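Local coordinates for CurG, CurH fusion protein (PDB 4MYY), which joins the C-terminal docking domain of CurG to the N-terminal docking domain of CurH, which pair successive modules of the curacin A polyketide synthase, at the interface of chains A and B. Numbering follows the deposited sequence. Chains: chain A/B, CurG, CurH fusion protein.

The interface of chains A and B. Residues chain A 9, 12-13, 15; chain B 58, 62, 66, 70.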
loop_
_atom_site.group_PDB
_atom_site.type_symbol
_atom_site.label_atom_id
_atom_site.label_comp_id
_atom_site.label_asym_id
_atom_site.label_seq_id
_atom_site.Cartn_x
_atom_site.Cartn_y
_atom_site.Cartn_z
ATOM N N LEU A 9 -6.637 -8.179 -8.762
ATOM C CA LEU A 9 -6.228 -7.502 -9.976
ATOM C C LEU A 9 -7.436 -7.070 -10.782
ATOM O O LEU A 9 -7.468 -5.953 -11.256
ATOM C CB LEU A 9 -5.351 -8.409 -10.832
ATOM C CG LEU A 9 -3.906 -8.394 -10.394
ATOM C CD1 LEU A 9 -3.267 -9.733 -10.753
ATOM C CD2 LEU A 9 -3.190 -7.241 -11.074
ATOM N N ILE A 12 -9.175 -3.908 -9.455
ATOM C CA ILE A 12 -8.389 -2.740 -9.805
ATOM C C ILE A 12 -8.515 -2.429 -11.302
ATOM O O ILE A 12 -8.662 -1.251 -11.673
ATOM C CB ILE A 12 -6.902 -2.951 -9.409
ATOM C CG1 ILE A 12 -6.766 -3.084 -7.888
ATOM C CG2 ILE A 12 -6.027 -1.822 -9.917
ATOM C CD1 ILE A 12 -7.261 -1.897 -7.076
ATOM N N LYS A 13 -8.401 -3.450 -12.158
ATOM C CA LYS A 13 -8.557 -3.232 -13.601
ATOM C C LYS A 13 -9.875 -2.560 -13.943
ATOM O O LYS A 13 -9.933 -1.744 -14.858
ATOM C CB LYS A 13 -8.452 -4.545 -14.377
ATOM C CG LYS A 13 -7.055 -5.083 -14.489
ATOM C CD LYS A 13 -7.099 -6.242 -15.466
ATOM C CE LYS A 13 -6.088 -7.294 -15.140
ATOM N NZ LYS A 13 -6.356 -8.463 -16.003
ATOM N N SER A 15 -11.694 -0.493 -12.134
ATOM C CA SER A 15 -11.913 0.739 -11.403
ATOM C C SER A 15 -11.554 1.957 -12.204
ATOM O O SER A 15 -10.470 2.043 -12.777
ATOM C CB SER A 15 -11.046 0.749 -10.142
ATOM O OG SER A 15 -11.416 -0.293 -9.254
ATOM N N GLN B 58 0.074 -7.850 -16.471
ATOM C CA GLN B 58 -1.124 -7.114 -16.155
ATOM C C GLN B 58 -0.772 -5.803 -15.474
ATOM O O GLN B 58 -1.322 -4.746 -15.795
ATOM C CB GLN B 58 -2.023 -7.947 -15.263
ATOM C CG GLN B 58 -2.642 -9.151 -15.990
ATOM C CD GLN B 58 -3.433 -9.993 -15.015
ATOM O OE1 GLN B 58 -4.483 -9.570 -14.525
ATOM N NE2 GLN B 58 -2.909 -11.149 -14.685
ATOM N N LEU B 62 -1.397 -1.349 -16.115
ATOM C CA LEU B 62 -2.125 -0.513 -15.171
ATOM C C LEU B 62 -1.581 0.910 -15.118
ATOM O O LEU B 62 -0.405 1.150 -15.397
ATOM C CB LEU B 62 -2.071 -1.132 -13.764
ATOM C CG LEU B 62 -2.738 -2.504 -13.556
ATOM C CD1 LEU B 62 -2.512 -2.912 -12.095
ATOM C CD2 LEU B 62 -4.229 -2.469 -13.876
ATOM N N GLN B 66 -3.671 2.938 -10.421
ATOM C CA GLN B 66 -4.135 1.534 -10.288
ATOM C C GLN B 66 -3.091 0.696 -9.537
ATOM O O GLN B 66 -3.419 -0.107 -8.651
ATOM C CB GLN B 66 -4.400 0.925 -11.653
ATOM C CG GLN B 66 -5.776 1.322 -12.204
ATOM C CD GLN B 66 -5.985 0.807 -13.596
ATOM O OE1 GLN B 66 -5.118 0.951 -14.461
ATOM N NE2 GLN B 66 -7.151 0.240 -13.847
ATOM N N LEU B 70 -3.639 -1.139 -5.963
ATOM C CA LEU B 70 -3.422 -2.599 -5.897
ATOM C C LEU B 70 -2.488 -2.957 -4.736
ATOM O O LEU B 70 -2.783 -3.872 -3.955
ATOM C CB LEU B 70 -2.834 -3.092 -7.222
ATOM C CG LEU B 70 -2.436 -4.562 -7.242
ATOM C CD1 LEU B 70 -3.681 -5.433 -7.090
ATOM C CD2 LEU B 70 -1.708 -4.825 -8.557
#
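A:Lys13 and B:Gln58 meet at the ends of their side chains, joining the CurG docking helix 6-13 of one chain to the CurH helix 42-61 of the other. The complex is of the class 2 docking type; an engineered linker fuses the CurG and CurH parts, the contact probably reproduces docking between the separate proteins, and the two-fold symmetric dimer repeats it with chains exchanged. The side-chain amine NZ of A:Lys13 donates a hydrogen bond of 2.6 Å to the amide oxygen OE1 of B:Gln58, from above the carbonyl plane. The lysine end is modelled tightly against the amide, so the bond's exact direction is doubtful. The two side chains run nearly perpendicular, and the lysine reaches its acceptor with CG beside its own backbone N (chi1 -74°) and a bend at chi3. Its aliphatic stem does separate work: CG rests 3.9 Å from CD2 of B:Leu62, in the turn between the two CurH helices. Shortening B:Gln58 to an alanine is likely to leave NZ of A:Lys13 without this acceptor and open a gap beside the A:Leu9 methyl CD1, which packs loosely 4.0 Å from OE1 of B:Gln58. On helix 64-82, B:Gln66 grips the end of the CurG helix. Its NE2 donates to the backbone carbonyl O of A:Ile12 at 3.0 Å, a bent bond with 144° at the hydrogen. The donor again stands above the carbonyl plane, and the bond gives a mate to a carbonyl in the last turn of the helix. The B:Gln66 and A:Ile12 side chains run antiparallel, side by side, bringing the branch methyl CG2 of A:Ile12 to 3.6 Å from the glutamine CB. One turn further along, B:Leu70 completes the apolar floor: A:Ile12 lies across it at about a right angle. Beside it, the methyl CD2 of A:Leu9 touches the methyl CD2 of B:Leu70 at 3.8 Å.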